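Local coordinates for DUF952 domain-containing protein (Caulobacter vibrioides, PDB 2O0Q), which is of unknown function but belongs to the DUF952 family, placed in the ADP-ribosyl clan, at residues 8-11 with 12-15; 48-51 with 52-55; 74-78 with 79-83. All blocks are in the same frame, centred on the assembly; numbering follows the deposited sequence.

Contact 1 of 3, residues 8-11 with 12-15; sequences LSRA and EWDA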
# COMPACT_ATOMS: atom_id res chain seq x y z
N LEU A 8 -1.44 -4.33 -3.08
CA LEU A 8 -2.49 -4.50 -4.09
C LEU A 8 -2.21 -5.72 -4.95
O LEU A 8 -1.09 -6.24 -4.97
CB LEU A 8 -2.62 -3.25 -4.97
CG LEU A 8 -1.67 -3.03 -6.16
CD1 LEU A 8 -2.13 -1.80 -6.93
CD2 LEU A 8 -0.25 -2.85 -5.70
N SER A 9 -3.23 -6.17 -5.67
CA SER A 9 -3.08 -7.34 -6.53
C SER A 9 -2.23 -7.01 -7.74
O SER A 9 -2.10 -5.85 -8.14
CB SER A 9 -4.46 -7.82 -7.00
OG SER A 9 -5.03 -6.92 -7.94
N ARG A 10 -1.63 -8.04 -8.33
CA ARG A 10 -0.80 -7.87 -9.52
C ARG A 10 -1.67 -7.27 -10.64
O ARG A 10 -1.22 -6.41 -11.40
CB ARG A 10 -0.22 -9.22 -9.95
CG ARG A 10 0.34 -9.28 -11.37
CD ARG A 10 1.36 -8.18 -11.65
NE ARG A 10 2.55 -8.26 -10.80
CZ ARG A 10 3.61 -7.48 -10.95
NH1 ARG A 10 3.63 -6.57 -11.91
NH2 ARG A 10 4.65 -7.60 -10.13
N ALA A 11 -2.91 -7.73 -10.72
CA ALA A 11 -3.83 -7.23 -11.74
C ALA A 11 -3.99 -5.72 -11.61
O ALA A 11 -3.91 -4.98 -12.60
CB ALA A 11 -5.19 -7.91 -11.61
N GLU A 12 -4.22 -5.26 -10.39
CA GLU A 12 -4.41 -3.83 -10.16
C GLU A 12 -3.15 -3.03 -10.47
O GLU A 12 -3.24 -1.91 -10.99
CB GLU A 12 -4.88 -3.60 -8.73
CG GLU A 12 -6.33 -4.03 -8.52
CD GLU A 12 -6.74 -4.05 -7.06
OE1 GLU A 12 -6.11 -4.80 -6.29
OE2 GLU A 12 -7.70 -3.32 -6.70
N TRP A 13 -1.99 -3.58 -10.16
CA TRP A 13 -0.74 -2.88 -10.42
C TRP A 13 -0.48 -2.80 -11.93
O TRP A 13 -0.09 -1.75 -12.44
CB TRP A 13 0.43 -3.58 -9.71
CG TRP A 13 1.76 -2.88 -9.87
CD1 TRP A 13 2.95 -3.47 -10.17
CD2 TRP A 13 2.03 -1.48 -9.75
NE1 TRP A 13 3.95 -2.53 -10.24
CE2 TRP A 13 3.41 -1.30 -9.98
CE3 TRP A 13 1.24 -0.36 -9.46
CZ2 TRP A 13 4.02 -0.04 -9.94
CZ3 TRP A 13 1.85 0.90 -9.42
CH2 TRP A 13 3.23 1.05 -9.66
N ASP A 14 -0.72 -3.90 -12.65
CA ASP A 14 -0.52 -3.87 -14.10
C ASP A 14 -1.49 -2.86 -14.72
O ASP A 14 -1.12 -2.09 -15.60
CB ASP A 14 -0.76 -5.25 -14.73
CG ASP A 14 0.38 -6.22 -14.46
OD1 ASP A 14 1.49 -5.78 -14.12
OD2 ASP A 14 0.15 -7.44 -14.62
N ALA A 15 -2.73 -2.89 -14.23
CA ALA A 15 -3.76 -1.98 -14.72
C ALA A 15 -3.34 -0.54 -14.45
O ALA A 15 -3.59 0.36 -15.26
CB ALA A 15 -5.08 -2.27 -14.04
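A capping box formed by Ser9 and Glu12 starts helix 10-19 directly at the end of strand 3-9. Ser9 is the N-cap: its OG accepts from Glu12 N at 3.1 Å and in turn donates to Glu12 OE1 at 2.9 Å. The OG can do both because it lies between the backbone N and the carbonyl carbon of its own residue (chi1 71°), turned into the first turn of the helix. Glu12 reaches back with an extended chain, and the same OE1 also takes Ser9 N at 3.2 Å. Both donors come in on the anti side, somewhat out of the carboxylate plane; two bonds on one oxygen should restrain the turning of the carboxylate. Glu12 also lies near the helix N-terminus, which would probably favour its negative charge.

Arg10, bent at chi2 and chi3, crosses obliquely to Asp14, one turn further along the helix, and NH1 meets Asp14 OD1 at 3.2 Å in a salt bridge. The oxygen lies in the guanidinium plane, but NH1 reaches its syn side from well out of the carboxylate plane, the two flat groups being turned 48° apart. Arg10 NH1 also stands at the edge of the Trp13 indole, 3.6 Å from CD1. On the strand side, Leu8 CD2 packs against Trp13 CB at 4.1 Å. Leu8 and Trp13 both rest on Val57 and Leu59 of strand 56-62, while Arg10 NH2 forms a salt bridge with Asp98 and Trp13 NE1 a hydrogen bond with Glu96, both of strand 93-98.

Contact 2 of 3, residues 48-51 with 52-55; sequences KWFR and GQAN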
# COMPACT_ATOMS: atom_id res chain seq x y z
N LYS A 48 -4.49 -8.29 8.17
CA LYS A 48 -5.90 -7.98 8.32
C LYS A 48 -6.75 -8.11 7.05
O LYS A 48 -7.83 -8.72 7.10
CB LYS A 48 -6.03 -6.57 8.90
CG LYS A 48 -7.43 -6.21 9.35
CD LYS A 48 -7.44 -4.81 9.95
CE LYS A 48 -8.82 -4.44 10.47
NZ LYS A 48 -8.88 -3.00 10.87
N TRP A 49 -6.29 -7.56 5.93
CA TRP A 49 -7.10 -7.59 4.71
C TRP A 49 -6.63 -8.40 3.51
O TRP A 49 -7.37 -8.52 2.53
CB TRP A 49 -7.33 -6.16 4.21
CG TRP A 49 -7.51 -5.15 5.29
CD1 TRP A 49 -6.52 -4.47 5.94
CD2 TRP A 49 -8.75 -4.70 5.84
NE1 TRP A 49 -7.07 -3.61 6.86
CE2 TRP A 49 -8.43 -3.74 6.83
CE3 TRP A 49 -10.09 -5.02 5.61
CZ2 TRP A 49 -9.42 -3.08 7.58
CZ3 TRP A 49 -11.07 -4.37 6.36
CH2 TRP A 49 -10.72 -3.41 7.33
N PHE A 50 -5.43 -8.97 3.56
CA PHE A 50 -4.94 -9.70 2.39
C PHE A 50 -4.63 -11.18 2.57
O PHE A 50 -3.92 -11.77 1.75
CB PHE A 50 -3.71 -8.98 1.85
CG PHE A 50 -4.01 -7.61 1.32
CD1 PHE A 50 -4.55 -7.43 0.05
CD2 PHE A 50 -3.77 -6.48 2.11
CE1 PHE A 50 -4.86 -6.15 -0.43
CE2 PHE A 50 -4.07 -5.20 1.65
CZ PHE A 50 -4.62 -5.03 0.37
N ARG A 51 -5.17 -11.79 3.62
CA ARG A 51 -4.94 -13.21 3.87
C ARG A 51 -5.40 -14.11 2.73
O ARG A 51 -6.51 -13.96 2.22
CB ARG A 51 -5.64 -13.65 5.16
CG ARG A 51 -5.18 -12.93 6.39
CD ARG A 51 -5.44 -13.78 7.65
NE ARG A 51 -6.86 -14.07 7.88
CZ ARG A 51 -7.77 -13.17 8.25
NH1 ARG A 51 -7.43 -11.89 8.43
NH2 ARG A 51 -9.02 -13.55 8.48
N GLY A 52 -4.54 -15.06 2.36
CA GLY A 52 -4.87 -16.02 1.32
C GLY A 52 -4.75 -15.56 -0.12
O GLY A 52 -4.90 -16.37 -1.04
N GLN A 53 -4.48 -14.28 -0.32
CA GLN A 53 -4.36 -13.75 -1.67
C GLN A 53 -2.99 -13.93 -2.29
O GLN A 53 -1.99 -13.43 -1.78
CB GLN A 53 -4.74 -12.26 -1.68
CG GLN A 53 -6.21 -12.00 -1.40
CD GLN A 53 -6.57 -10.54 -1.51
OE1 GLN A 53 -6.26 -9.89 -2.51
NE2 GLN A 53 -7.25 -10.02 -0.49
N ALA A 54 -2.95 -14.65 -3.41
CA ALA A 54 -1.69 -14.89 -4.10
C ALA A 54 -1.46 -13.77 -5.12
O ALA A 54 -2.38 -13.04 -5.46
CB ALA A 54 -1.72 -16.25 -4.80
N ASN A 55 -0.22 -13.65 -5.58
CA ASN A 55 0.14 -12.65 -6.57
C ASN A 55 -0.06 -11.22 -6.10
O ASN A 55 -0.52 -10.37 -6.87
CB ASN A 55 -0.66 -12.88 -7.86
CG ASN A 55 -0.50 -14.28 -8.40
OD1 ASN A 55 0.62 -14.75 -8.63
ND2 ASN A 55 -1.62 -14.97 -8.61
O HOH W 1 -8.04 -11.72 1.52
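Phe50 and Gln53 bracket a type II beta turn that takes the chain out of helix 39-49 toward strand 56-62. The closer-packed part lies between the side chains of these two residues. Gln53 CG stands beside its own backbone N, anti to the carbonyl carbon (chi1 -68°), and the extended chain carries the amide back to the Phe50 ring, where NE2 comes to 3.8 Å from Phe50 CD1. Ring and amide planes are inclined by 50°, an oblique meeting rather than a stack. Phe50 itself leans on Pro107, and Gly52 is tied through its backbone to Gly105. The backbone closure is looser: Gln53 N donates to Phe50 O only weakly, at 3.3 Å. Gly52 occupies the third position of the turn with positive phi, a conformation that suits glycine.

Toward solvent the contact thins out. The side chain of exposed Arg51 starts out away from Gly52-Asn55, and its NH1 bonds to Ala47 O in the preceding helix. A water takes over where direct bonds are lacking. It accepts from Gln53 NE2 at 2.7 Å and donates to Arg51 O at 2.8 Å, with a weak third link to Trp49 O at 3.4 Å.

Contact 3 of 3, residues 74-78 with 79-83; sequences ASRGG and ARFPH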
# COMPACT_ATOMS: atom_id res chain seq x y z
N ALA A 74 -5.30 9.92 12.31
CA ALA A 74 -5.38 9.01 13.46
C ALA A 74 -6.46 7.97 13.20
O ALA A 74 -7.65 8.29 13.09
CB ALA A 74 -5.71 9.81 14.72
N SER A 75 -6.05 6.71 13.12
CA SER A 75 -6.99 5.64 12.83
C SER A 75 -6.82 4.42 13.74
O SER A 75 -6.96 4.52 14.96
CB SER A 75 -6.85 5.23 11.35
OG SER A 75 -7.78 4.24 10.97
N ARG A 76 -6.50 3.28 13.14
CA ARG A 76 -6.33 2.01 13.85
C ARG A 76 -5.41 2.09 15.06
O ARG A 76 -4.24 2.46 14.95
CB ARG A 76 -5.81 0.95 12.88
CG ARG A 76 -6.06 -0.48 13.30
CD ARG A 76 -5.78 -1.43 12.14
NE ARG A 76 -4.35 -1.56 11.85
CZ ARG A 76 -3.84 -1.76 10.63
NH1 ARG A 76 -4.64 -1.84 9.57
NH2 ARG A 76 -2.53 -1.91 10.48
N GLY A 77 -5.94 1.74 16.23
CA GLY A 77 -5.15 1.77 17.45
C GLY A 77 -4.59 3.12 17.80
O GLY A 77 -3.61 3.22 18.56
N GLY A 78 -5.18 4.18 17.26
CA GLY A 78 -4.71 5.52 17.56
C GLY A 78 -3.52 5.97 16.73
O GLY A 78 -3.08 7.11 16.84
N ALA A 79 -2.99 5.07 15.90
CA ALA A 79 -1.85 5.41 15.06
C ALA A 79 -2.30 6.21 13.84
O ALA A 79 -3.41 6.03 13.36
CB ALA A 79 -1.14 4.13 14.63
N ARG A 80 -1.43 7.10 13.34
CA ARG A 80 -1.76 7.91 12.17
C ARG A 80 -1.42 7.18 10.89
O ARG A 80 -0.27 6.80 10.66
CB ARG A 80 -1.02 9.25 12.19
CG ARG A 80 -1.51 10.24 13.24
CD ARG A 80 -0.82 11.58 13.09
NE ARG A 80 -1.28 12.59 14.05
CZ ARG A 80 -2.50 13.11 14.08
NH1 ARG A 80 -3.42 12.73 13.19
NH2 ARG A 80 -2.81 14.02 14.99
N PHE A 81 -2.43 6.96 10.05
CA PHE A 81 -2.22 6.27 8.79
C PHE A 81 -2.12 7.24 7.62
O PHE A 81 -2.86 8.23 7.56
CB PHE A 81 -3.34 5.26 8.52
CG PHE A 81 -3.21 3.98 9.30
CD1 PHE A 81 -3.40 3.96 10.68
CD2 PHE A 81 -2.87 2.79 8.66
CE1 PHE A 81 -3.24 2.78 11.41
CE2 PHE A 81 -2.71 1.61 9.38
CZ PHE A 81 -2.90 1.60 10.75
N PRO A 82 -1.20 6.98 6.69
CA PRO A 82 -1.06 7.88 5.54
C PRO A 82 -2.19 7.62 4.55
O PRO A 82 -2.35 6.50 4.06
CB PRO A 82 0.31 7.51 4.98
CG PRO A 82 0.42 6.05 5.29
CD PRO A 82 -0.16 5.94 6.69
N HIS A 83 -2.97 8.67 4.26
CA HIS A 83 -4.09 8.60 3.33
C HIS A 83 -3.82 9.58 2.17
O HIS A 83 -3.67 10.78 2.39
CB HIS A 83 -5.39 9.00 4.03
CG HIS A 83 -5.82 8.06 5.12
ND1 HIS A 83 -5.35 6.77 5.22
CD2 HIS A 83 -6.75 8.20 6.10
CE1 HIS A 83 -5.98 6.15 6.22
NE2 HIS A 83 -6.83 7.00 6.76
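Ser75 N donates to Ala79 O at 2.7 Å, almost straight at 175°, and Ala79 N donates to Arg76 O at 3.0 Å. The second donor stands well above the carbonyl plane. A third bond, Gly78 N to Ser75 O at 2.9 Å, lies inside the loop, where Gly77 and Gly78 both have positive phi.

Outward from this backbone core, the Arg76 side chain meets the CZ end of the Phe81 ring. With CG anti to its backbone N (chi1 -158°) and the chain bent at chi3, the guanidinium sets one face against the ring's rim: Phe81 CZ sits over its centre, 3.5 Å from Arg76 CZ, and the planes are 74° apart. Arg76 CB closes on Phe81 CE1 at 3.5 Å, and Ser75 CB touches Phe81 CD1 at 3.7 Å. The guanidinium is held from beyond the loop by Glu44, in a salt bridge, and Thr45, both of helix 39-49. Elsewhere on the strand pair, Arg80 NH1 lies 4.0 Å from Ala74 CB.

Ala74 and Arg80 form an antiparallel non-hydrogen-bonded pair, and 74-83 is the loop end of a beta hairpin joining the sequential strands 70-74 and 80-84 at one margin of the six-stranded antiparallel sheet.

In the fold
Contact 1 is partly buried, with Leu8 and Trp13 in the interior, whereas contacts 2 and 3 are surface turns in which Phe81 is the one buried residue making contact. Contacts 1 and 2 meet where Arg10 N probably hydrogen-bonds to Asn55 O, so the start of helix 10-19 is tied to the loop leading into strand 56-62. Contact 2 touches contact 3 through Lys48 and Trp49, which pack on Arg76. Contacts 1 and 3 reach the same sheet but stay about 13 Å apart at their nearest atoms. Their chemistry differs accordingly: charged capping and ion pairing in 8-15, a water-bridged turn in 48-55, and backbone bonds with guanidinium-ring packing in 74-83.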